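PDB 3DQQ: 3-oxo-tetronate kinase from Salmonella typhimurium, which probably catalyses the ATP-dependent phosphorylation of 3-oxo-tetronate to 3-oxo-tetronate 4-phosphate, as a member of the four-carbon acid sugar kinase family. Local coordinates for residues 135-138 and 139-142; 261-264 and 265-269. One frame throughout, in Å; residues are numbered along the deposited sequence.

Interaction 1 (135-138 and 139-142)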
loop_
_atom_site.group_PDB
_atom_site.type_symbol
_atom_site.label_atom_id
_atom_site.label_comp_id
_atom_site.label_asym_id
_atom_site.label_seq_id
_atom_site.Cartn_x
_atom_site.Cartn_y
_atom_site.Cartn_z
ATOM N N HIS A 135 8.996 20.561 9.371
ATOM C CA HIS A 135 10.331 20.071 9.156
ATOM C C HIS A 135 10.838 20.392 7.768
ATOM O O HIS A 135 10.046 20.539 6.830
ATOM C CB HIS A 135 10.325 18.574 9.326
ATOM C CG HIS A 135 9.849 18.127 10.673
ATOM N ND1 HIS A 135 10.621 18.242 11.816
ATOM C CD2 HIS A 135 8.672 17.587 11.065
ATOM C CE1 HIS A 135 9.936 17.796 12.854
ATOM N NE2 HIS A 135 8.754 17.387 12.422
ATOM N N LEU A 136 12.163 20.504 7.644
ATOM C CA LEU A 136 12.837 20.544 6.334
ATOM C C LEU A 136 12.437 19.361 5.449
ATOM O O LEU A 136 12.263 18.242 5.939
ATOM C CB LEU A 136 14.358 20.537 6.512
ATOM C CG LEU A 136 15.053 21.772 7.091
ATOM C CD1 LEU A 136 16.469 21.370 7.452
ATOM C CD2 LEU A 136 15.033 22.986 6.134
ATOM N N LEU A 137 12.282 19.620 4.157
ATOM C CA LEU A 137 12.056 18.581 3.154
ATOM C C LEU A 137 12.727 17.271 3.484
ATOM O O LEU A 137 12.082 16.229 3.488
ATOM C CB LEU A 137 12.659 18.991 1.809
ATOM C CG LEU A 137 11.929 18.715 0.491
ATOM C CD1 LEU A 137 12.950 18.611 -0.625
ATOM C CD2 LEU A 137 11.022 17.560 0.516
ATOM N N ALA A 138 14.034 17.329 3.735
ATOM C CA ALA A 138 14.804 16.120 3.820
ATOM C C ALA A 138 14.585 15.424 5.158
ATOM O O ALA A 138 15.027 14.312 5.334
ATOM C CB ALA A 138 16.269 16.392 3.569
ATOM N N GLU A 139 13.865 16.038 6.085
ATOM C CA GLU A 139 13.544 15.376 7.345
ATOM C C GLU A 139 12.056 15.089 7.417
ATOM O O GLU A 139 11.504 14.960 8.519
ATOM C CB GLU A 139 13.956 16.260 8.560
ATOM C CG GLU A 139 15.336 16.871 8.420
ATOM C CD GLU A 139 15.831 17.667 9.630
ATOM O OE1 GLU A 139 15.052 18.045 10.535
ATOM O OE2 GLU A 139 17.048 17.932 9.647
ATOM N N SER A 140 11.404 15.012 6.270
ATOM C CA SER A 140 9.967 14.714 6.175
ATOM C C SER A 140 9.797 13.428 5.442
ATOM O O SER A 140 10.777 12.836 4.998
ATOM C CB SER A 140 9.246 15.819 5.367
ATOM O OG SER A 140 9.545 15.724 3.957
ATOM N N GLY A 141 8.546 13.028 5.232
ATOM C CA GLY A 141 8.255 11.793 4.451
ATOM C C GLY A 141 8.977 11.697 3.095
ATOM O O GLY A 141 9.482 10.617 2.691
ATOM N N MET A 142 9.064 12.854 2.426
ATOM C CA MET A 142 9.714 12.982 1.115
ATOM C C MET A 142 11.078 12.357 1.049
ATOM O O MET A 142 11.580 12.075 -0.009
ATOM C CB MET A 142 9.844 14.459 0.746
ATOM C CG MET A 142 8.545 15.097 0.345
ATOM S SD MET A 142 7.739 14.215 -1.023
ATOM C CE MET A 142 6.245 13.847 -0.134
#

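Interaction 2 (261-264 and 265-269)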
loop_
_atom_site.group_PDB
_atom_site.type_symbol
_atom_site.label_atom_id
_atom_site.label_comp_id
_atom_site.label_asym_id
_atom_site.label_seq_id
_atom_site.Cartn_x
_atom_site.Cartn_y
_atom_site.Cartn_z
ATOM N N SER A 261 -7.778 3.077 -1.549
ATOM C CA SER A 261 -7.217 3.831 -0.461
ATOM C C SER A 261 -8.053 3.882 0.816
ATOM O O SER A 261 -9.233 3.582 0.799
ATOM C CB SER A 261 -6.987 5.262 -0.958
ATOM O OG SER A 261 -8.195 5.993 -1.065
ATOM N N GLN A 262 -7.440 4.309 1.923
ATOM C CA GLN A 262 -8.140 4.444 3.196
ATOM C C GLN A 262 -9.315 5.373 3.083
ATOM O O GLN A 262 -10.404 5.072 3.571
ATOM C CB GLN A 262 -7.188 4.884 4.335
ATOM C CG GLN A 262 -6.592 3.592 5.073
ATOM C CD GLN A 262 -5.566 3.833 6.275
ATOM O OE1 GLN A 262 -4.878 4.889 6.353
ATOM N NE2 GLN A 262 -5.475 2.827 7.202
ATOM N N MET A 263 -9.117 6.506 2.426
ATOM C CA MET A 263 -10.181 7.486 2.383
ATOM C C MET A 263 -11.238 7.061 1.385
ATOM O O MET A 263 -12.422 7.223 1.645
ATOM C CB MET A 263 -9.657 8.878 2.075
ATOM C CG MET A 263 -10.765 9.930 2.096
ATOM S SD MET A 263 -11.494 10.258 3.730
ATOM C CE MET A 263 -13.178 9.921 3.429
ATOM N N THR A 264 -10.838 6.503 0.252
ATOM C CA THR A 264 -11.847 6.024 -0.675
ATOM C C THR A 264 -12.700 4.964 0.034
ATOM O O THR A 264 -13.927 4.930 -0.115
ATOM C CB THR A 264 -11.256 5.448 -1.966
ATOM O OG1 THR A 264 -10.247 6.313 -2.466
ATOM C CG2 THR A 264 -12.303 5.300 -2.999
ATOM N N ASN A 265 -12.055 4.104 0.814
ATOM C CA ASN A 265 -12.786 3.090 1.549
ATOM C C ASN A 265 -13.815 3.698 2.452
ATOM O O ASN A 265 -14.920 3.191 2.535
ATOM C CB ASN A 265 -11.853 2.246 2.383
ATOM C CG ASN A 265 -11.229 1.101 1.597
ATOM O OD1 ASN A 265 -10.940 1.210 0.377
ATOM N ND2 ASN A 265 -11.016 -0.024 2.290
ATOM N N GLN A 266 -13.462 4.782 3.129
ATOM C CA GLN A 266 -14.413 5.447 4.004
ATOM C C GLN A 266 -15.569 6.033 3.229
ATOM O O GLN A 266 -16.725 5.916 3.639
ATOM C CB GLN A 266 -13.747 6.558 4.784
ATOM C CG GLN A 266 -12.926 6.079 5.954
ATOM C CD GLN A 266 -12.201 7.234 6.627
ATOM O OE1 GLN A 266 -10.959 7.324 6.583
ATOM N NE2 GLN A 266 -12.974 8.155 7.212
ATOM N N GLN A 267 -15.246 6.677 2.110
ATOM C CA GLN A 267 -16.250 7.277 1.226
ATOM C C GLN A 267 -17.229 6.243 0.677
ATOM O O GLN A 267 -18.416 6.509 0.607
ATOM C CB GLN A 267 -15.570 8.056 0.097
ATOM C CG GLN A 267 -14.869 9.324 0.598
ATOM C CD GLN A 267 -13.706 9.815 -0.293
ATOM O OE1 GLN A 267 -13.130 9.059 -1.074
ATOM N NE2 GLN A 267 -13.356 11.087 -0.152
ATOM N N VAL A 268 -16.743 5.054 0.327
ATOM C CA VAL A 268 -17.610 4.011 -0.229
ATOM C C VAL A 268 -18.480 3.441 0.876
ATOM O O VAL A 268 -19.692 3.272 0.699
ATOM C CB VAL A 268 -16.802 2.891 -0.927
ATOM C CG1 VAL A 268 -17.665 1.689 -1.232
ATOM C CG2 VAL A 268 -16.183 3.424 -2.199
ATOM N N ALA A 269 -17.863 3.161 2.023
ATOM C CA ALA A 269 -18.595 2.622 3.189
ATOM C C ALA A 269 -19.736 3.576 3.589
ATOM O O ALA A 269 -20.852 3.139 3.857
ATOM C CB ALA A 269 -17.661 2.385 4.325
#

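Interaction 1 (135-138 and 139-142)
The carbonyl oxygen of Leu-137 is gripped twice by Ser-140, three residues on. Ser-140 OG donates to Leu-137 O at 2.6 Å, tilted 21° from the carbonyl plane, while Ser-140 N reaches the same Leu-137 O at 3.1 Å from well above that plane. The hydroxyl also works as an acceptor: Met-142 N donates to Ser-140 OG at 3.3 Å, two residues on, which makes this an ST turn. A first torsion of 73° sets OG between the backbone N and the carbonyl carbon of Ser-140, from where it can serve both neighbours. One residue earlier, Glu-139 N donates to Leu-136 O at 2.7 Å and closes the bend that follows strand 135-136.

The one apolar side-chain pair across this turn lies on the Met-142 side of the serine. The CD2 branch of Leu-137 crosses the start of the Met-142 side chain at a slant, with CD2 3.3 Å from Met-142 CB, whereas the sulfur end of the methionine leads away. Looser van der Waals approaches lie toward the other end, where Leu-136 and Glu-139 run side by side, Leu-136 CD1 lying 4.1 Å from Glu-139 OE2, and His-135 presents its CB to Glu-139 O.

Ala-138 O takes a hydrogen bond from Arg-143 NH1, and Ala-138 N gives one to Ser-153 OG. Across the dimer interface, His-135 packs on Ala-283, Glu-139 on Leu-286 and Met-142 on Gln-326, all three of the second subunit. Two donors from one serine on a single carbonyl, with a third bond accepted by its hydroxyl, tie the strand's exit to the 3-10 turn beginning at Gly-141.

Interaction 2 (261-264 and 265-269)
Four successive i to i+4 backbone bonds cross this first part of helix 262-271, from Asn-265 N to Ser-261 O through Val-268 N to Thr-264 O; the bond from Gln-267 N to Met-263 O has an N-H...O angle of 168°. Ser-261 is the N-cap, its OG accepting from Thr-264 N at 3.0 Å. Ser-259 OG, of a residue predicted by similarity to bind ATP, is hydrogen-bonded to both Ser-261 OG and Thr-264 OG1.

On another side of the helix, the Met-263 side chain bends forward over the next turn. Its chain leaves anti to the backbone N (chi1 -177°) and then bends, laying CE 3.4 Å from Gln-267 CG and 3.7 Å from Gln-266 CB. The methionine crosses both glutamines at about a right angle. Gln-267, extended beyond CG, passes its amide by Met-263 CG, 3.6 Å from Gln-267 NE2, and that nitrogen bonds to Asp-408 O. Val-268 CG2 lies 3.4 Å from Thr-264 O.

The cap supplies an acceptor to a first-turn N-H, and its hydroxyl also bonds to Gly-404 O. This network ties the helix start to two predicted ATP-binding positions, consistent with a part in shaping the nucleotide site.

How the interactions relate
Both contacts are partly buried, local arrangements within a continuous run of chain, and in each a serine hydroxyl accepts from a backbone N-H: two residues on in interaction 1, three in interaction 2. They hold different elements. Residues 135-142 run from a short edge strand through a turn into a 3-10 segment, in the sugar-binding domain range, away from the annotated sites; segment 261-269 is a regular helix start in the nucleotide-binding range, beside predicted ATP-binding residues. The loop relies on doubled bonds to one carbonyl, the helix on successive i to i+4 backbone bonds. Their centres lie about 27 Å apart without touching, yet each also meets the second subunit.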